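Local coordinates for glycerate dehydrogenase related protein (Thermoplasma acidophilum, PDB 3GVX) that probably reduces 2-oxoacids such as glyoxylate or hydroxypyruvate with a nicotinamide cofactor, as a member of the D-isomer specific 2-hydroxyacid dehydrogenase family, at residues S76-H88 / A257-L271. Sequence-based numbering, arbitrary orientation.
With K (potassium ion), chain D.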
loop_
_atom_site.group_PDB
_atom_site.type_symbol
_atom_site.label_atom_id
_atom_site.label_comp_id
_atom_site.label_asym_id
_atom_site.label_seq_id
_atom_site.Cartn_x
_atom_site.Cartn_y
_atom_site.Cartn_z
ATOM N N SER B 76 16.926 21.361 2.577
ATOM C CA SER B 76 15.566 21.576 3.023
ATOM C C SER B 76 14.992 20.222 3.431
ATOM O O SER B 76 15.671 19.205 3.349
ATOM C CB SER B 76 14.719 22.251 1.934
ATOM O OG SER B 76 14.597 21.446 0.794
ATOM N N ASN B 77 13.737 20.211 3.850
ATOM C CA ASN B 77 13.113 18.981 4.333
ATOM C C ASN B 77 11.707 18.753 3.760
ATOM O O ASN B 77 10.718 19.090 4.398
ATOM C CB ASN B 77 13.086 19.063 5.859
ATOM C CG ASN B 77 12.513 17.837 6.512
ATOM O OD1 ASN B 77 12.831 16.709 6.139
ATOM N ND2 ASN B 77 11.683 18.052 7.527
ATOM N N ALA B 78 11.640 18.169 2.561
ATOM C CA ALA B 78 10.372 17.925 1.865
ATOM C C ALA B 78 9.924 16.466 1.742
ATOM O O ALA B 78 8.898 16.181 1.130
ATOM C CB ALA B 78 10.415 18.563 0.467
ATOM N N GLY B 79 10.674 15.547 2.324
ATOM C CA GLY B 79 10.301 14.150 2.245
ATOM C C GLY B 79 8.921 13.755 2.737
ATOM O O GLY B 79 8.275 12.924 2.104
ATOM N N ALA B 80 8.468 14.346 3.845
ATOM C CA ALA B 80 7.166 14.025 4.438
ATOM C C ALA B 80 6.016 14.218 3.466
ATOM O O ALA B 80 5.067 13.438 3.420
ATOM C CB ALA B 80 6.931 14.864 5.697
ATOM N N TYR B 81 6.128 15.250 2.653
ATOM C CA TYR B 81 5.093 15.544 1.690
ATOM C C TYR B 81 4.914 14.467 0.623
ATOM O O TYR B 81 3.802 14.019 0.397
ATOM C CB TYR B 81 5.354 16.900 1.045
ATOM C CG TYR B 81 4.282 17.305 0.081
ATOM C CD1 TYR B 81 3.084 17.850 0.526
ATOM C CD2 TYR B 81 4.453 17.117 -1.283
ATOM C CE1 TYR B 81 2.077 18.214 -0.373
ATOM C CE2 TYR B 81 3.457 17.473 -2.200
ATOM C CZ TYR B 81 2.271 18.020 -1.737
ATOM O OH TYR B 81 1.302 18.403 -2.631
ATOM N N SER B 82 5.990 14.061 -0.044
ATOM C CA SER B 82 5.863 13.025 -1.056
ATOM C C SER B 82 5.491 11.678 -0.414
ATOM O O SER B 82 4.748 10.897 -0.997
ATOM C CB SER B 82 7.137 12.913 -1.922
ATOM O OG SER B 82 8.299 13.263 -1.211
ATOM N N ILE B 83 6.004 11.415 0.785
ATOM C CA ILE B 83 5.681 10.187 1.510
ATOM C C ILE B 83 4.169 10.133 1.703
ATOM O O ILE B 83 3.508 9.145 1.383
ATOM C CB ILE B 83 6.358 10.163 2.900
ATOM C CG1 ILE B 83 7.836 9.815 2.734
ATOM C CG2 ILE B 83 5.602 9.228 3.850
ATOM C CD1 ILE B 83 8.647 9.928 4.000
ATOM N N SER B 84 3.636 11.229 2.227
ATOM C CA SER B 84 2.214 11.366 2.481
ATOM C C SER B 84 1.414 11.246 1.208
ATOM O O SER B 84 0.414 10.559 1.182
ATOM C CB SER B 84 1.933 12.707 3.141
ATOM O OG SER B 84 0.564 12.857 3.436
ATOM N N VAL B 85 1.850 11.913 0.147
ATOM C CA VAL B 85 1.114 11.860 -1.112
ATOM C C VAL B 85 1.110 10.469 -1.756
ATOM O O VAL B 85 0.092 10.044 -2.305
ATOM C CB VAL B 85 1.644 12.902 -2.151
ATOM C CG1 VAL B 85 0.910 12.730 -3.476
ATOM C CG2 VAL B 85 1.459 14.318 -1.616
ATOM N N ALA B 86 2.239 9.764 -1.689
ATOM C CA ALA B 86 2.321 8.427 -2.256
ATOM C C ALA B 86 1.367 7.494 -1.507
ATOM O O ALA B 86 0.714 6.651 -2.118
ATOM C CB ALA B 86 3.751 7.903 -2.187
ATOM N N GLU B 87 1.284 7.667 -0.188
ATOM C CA GLU B 87 0.388 6.855 0.642
ATOM C C GLU B 87 -1.068 7.122 0.311
ATOM O O GLU B 87 -1.893 6.216 0.321
ATOM C CB GLU B 87 0.601 7.126 2.127
ATOM C CG GLU B 87 1.789 6.451 2.760
ATOM C CD GLU B 87 1.817 6.660 4.273
ATOM O OE1 GLU B 87 0.747 6.902 4.861
ATOM O OE2 GLU B 87 2.895 6.584 4.888
ATOM N N HIS B 88 -1.380 8.377 0.014
ATOM C CA HIS B 88 -2.752 8.725 -0.317
ATOM C C HIS B 88 -3.128 8.173 -1.676
ATOM O O HIS B 88 -4.276 7.806 -1.902
ATOM C CB HIS B 88 -2.970 10.237 -0.332
ATOM C CG HIS B 88 -4.406 10.620 -0.420
ATOM N ND1 HIS B 88 -5.221 10.701 0.682
ATOM C CD2 HIS B 88 -5.202 10.871 -1.490
ATOM C CE1 HIS B 88 -6.454 10.981 0.303
ATOM N NE2 HIS B 88 -6.467 11.088 -1.012
ATOM N N ALA B 257 -4.077 14.872 0.083
ATOM C CA ALA B 257 -3.002 13.897 -0.091
ATOM C C ALA B 257 -1.721 14.254 0.667
ATOM O O ALA B 257 -1.130 13.407 1.331
ATOM C CB ALA B 257 -2.698 13.698 -1.581
ATOM N N GLY B 258 -1.310 15.517 0.595
ATOM C CA GLY B 258 -0.097 15.941 1.281
ATOM C C GLY B 258 -0.349 16.591 2.624
ATOM O O GLY B 258 0.431 17.416 3.098
ATOM N N GLY B 259 -1.454 16.209 3.241
ATOM C CA GLY B 259 -1.831 16.778 4.516
ATOM C C GLY B 259 -2.820 17.899 4.262
ATOM O O GLY B 259 -3.659 17.810 3.370
HETATM N N MSE B 260 -2.702 18.965 5.041
HETATM C CA MSE B 260 -3.576 20.127 4.934
HETATM C C MSE B 260 -2.732 21.368 5.123
HETATM O O MSE B 260 -1.635 21.298 5.682
HETATM C CB MSE B 260 -4.618 20.109 6.046
HETATM C CG MSE B 260 -6.010 19.700 5.678
HETATM SE SE MSE B 260 -6.751 19.165 7.210
HETATM C CE MSE B 260 -7.505 20.650 7.815
ATOM N N SER B 261 -3.273 22.494 4.673
ATOM C CA SER B 261 -2.658 23.815 4.815
ATOM C C SER B 261 -1.186 23.823 5.202
ATOM O O SER B 261 -0.315 23.362 4.457
ATOM C CB SER B 261 -3.416 24.601 5.880
ATOM O OG SER B 261 -3.188 24.048 7.165
ATOM N N GLY B 262 -0.934 24.400 6.376
ATOM C CA GLY B 262 0.393 24.483 6.938
ATOM C C GLY B 262 0.487 23.397 7.987
ATOM O O GLY B 262 0.934 23.636 9.114
ATOM N N GLU B 263 0.039 22.196 7.627
ATOM C CA GLU B 263 0.112 21.094 8.572
ATOM C C GLU B 263 1.565 20.708 8.732
ATOM O O GLU B 263 2.321 20.669 7.759
ATOM C CB GLU B 263 -0.694 19.851 8.119
ATOM C CG GLU B 263 -0.500 18.663 9.089
ATOM C CD GLU B 263 -1.670 17.683 9.132
ATOM O OE1 GLU B 263 -1.884 16.944 8.146
ATOM O OE2 GLU B 263 -2.383 17.659 10.160
ATOM N N ILE B 264 1.977 20.483 9.968
ATOM C CA ILE B 264 3.322 20.016 10.191
ATOM C C ILE B 264 3.145 18.605 10.700
ATOM O O ILE B 264 2.587 18.374 11.771
ATOM C CB ILE B 264 4.123 20.810 11.245
ATOM C CG1 ILE B 264 4.569 22.161 10.683
ATOM C CG2 ILE B 264 5.373 19.994 11.645
ATOM C CD1 ILE B 264 3.445 23.149 10.403
HETATM N N MSE B 265 3.597 17.658 9.899
HETATM C CA MSE B 265 3.524 16.275 10.262
HETATM C C MSE B 265 4.663 16.055 11.247
HETATM O O MSE B 265 5.772 16.553 11.045
HETATM C CB MSE B 265 3.648 15.454 8.993
HETATM C CG MSE B 265 2.458 15.706 8.060
HETATM SE SE MSE B 265 2.581 14.847 6.479
HETATM C CE MSE B 265 2.518 13.195 7.036
ATOM N N ASP B 266 4.359 15.347 12.337
ATOM C CA ASP B 266 5.324 15.053 13.407
ATOM C C ASP B 266 6.549 14.355 12.917
ATOM O O ASP B 266 7.554 14.279 13.600
ATOM C CB ASP B 266 4.725 14.125 14.456
ATOM C CG ASP B 266 3.496 14.685 15.091
ATOM O OD1 ASP B 266 3.305 15.918 15.016
ATOM O OD2 ASP B 266 2.727 13.892 15.674
ATOM N N ILE B 267 6.428 13.802 11.734
ATOM C CA ILE B 267 7.486 13.057 11.127
ATOM C C ILE B 267 8.532 13.934 10.421
ATOM O O ILE B 267 9.676 13.514 10.234
ATOM C CB ILE B 267 6.811 12.010 10.210
ATOM C CG1 ILE B 267 7.199 10.610 10.690
ATOM C CG2 ILE B 267 7.018 12.337 8.743
ATOM C CD1 ILE B 267 8.668 10.429 11.051
ATOM N N ALA B 268 8.136 15.155 10.060
ATOM C CA ALA B 268 9.020 16.109 9.383
ATOM C C ALA B 268 10.281 16.393 10.187
ATOM O O ALA B 268 11.383 16.322 9.662
ATOM C CB ALA B 268 8.270 17.412 9.100
ATOM N N ILE B 269 10.119 16.673 11.475
ATOM C CA ILE B 269 11.265 16.978 12.319
ATOM C C ILE B 269 12.284 15.847 12.382
ATOM O O ILE B 269 13.484 16.091 12.370
ATOM C CB ILE B 269 10.809 17.429 13.746
ATOM C CG1 ILE B 269 11.996 18.061 14.485
ATOM C CG2 ILE B 269 10.148 16.279 14.500
ATOM C CD1 ILE B 269 12.472 19.376 13.849
ATOM N N GLN B 270 11.817 14.603 12.397
ATOM C CA GLN B 270 12.735 13.469 12.431
ATOM C C GLN B 270 13.509 13.331 11.138
ATOM O O GLN B 270 14.700 13.059 11.149
ATOM C CB GLN B 270 11.988 12.173 12.700
ATOM C CG GLN B 270 12.905 11.007 12.982
ATOM C CD GLN B 270 12.140 9.792 13.454
ATOM O OE1 GLN B 270 11.194 9.907 14.235
ATOM N NE2 GLN B 270 12.548 8.619 12.988
ATOM N N LEU B 271 12.813 13.500 10.021
ATOM C CA LEU B 271 13.452 13.415 8.708
ATOM C C LEU B 271 14.519 14.505 8.586
ATOM O O LEU B 271 15.563 14.291 7.972
ATOM C CB LEU B 271 12.407 13.549 7.588
ATOM C CG LEU B 271 11.386 12.401 7.485
ATOM C CD1 LEU B 271 10.198 12.837 6.630
ATOM C CD2 LEU B 271 12.068 11.146 6.928
HETATM K K K D . -3.676 11.776 2.618
HETATM O O HOH W 1 -1.605 10.322 3.066
#
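In the two-domain fold of D-2-hydroxyacid dehydrogenases the chain crosses between domains twice, and here the two crossings meet: helix 79-97 leads into the Rossmann-type NAD-binding domain, and residues 257-271 return from it into helix 266-279. Just before helix 79-97, Asn77, its CG anti to the backbone N (chi1 -178°), reaches the carbonyl of Ala268. ND2 donates to Ala268 O over 2.8 Å, coming from above the carbonyl plane in a bent bond (143° at the hydrogen), and also binds Ile56 O, while OD1 rests against Leu271 CB. With a leucine here, which has no amide N-H, the carbonyls of Ala268 and Ile56 would probably lose the donor they share, weakening the tie to helix 266-279. Next along, Ala80 CB packs on Leu271 CD1 and Ile267 CG2, both at 4.0 Å. Selenomethionine Met265, bent at chi3, lays SE and CE beside Ser84 CB. Tyr81 CE1 lies 3.6 Å from Gly258 CA, where a side chain on Gly258 would strike the ring. Ser84 OG donates to Ala257 O over 2.8 Å, in the carbonyl plane. Ala257 O also reaches a potassium ion, at a long 3.3 Å, whose site Val256 O and Thr117 OG1 of the second subunit help complete. His88, held at NE2 by Ser253, coordinates the potassium through ND1 at 2.7 Å, with Ala257 CA over its ring face, 4.0 Å from the centroid.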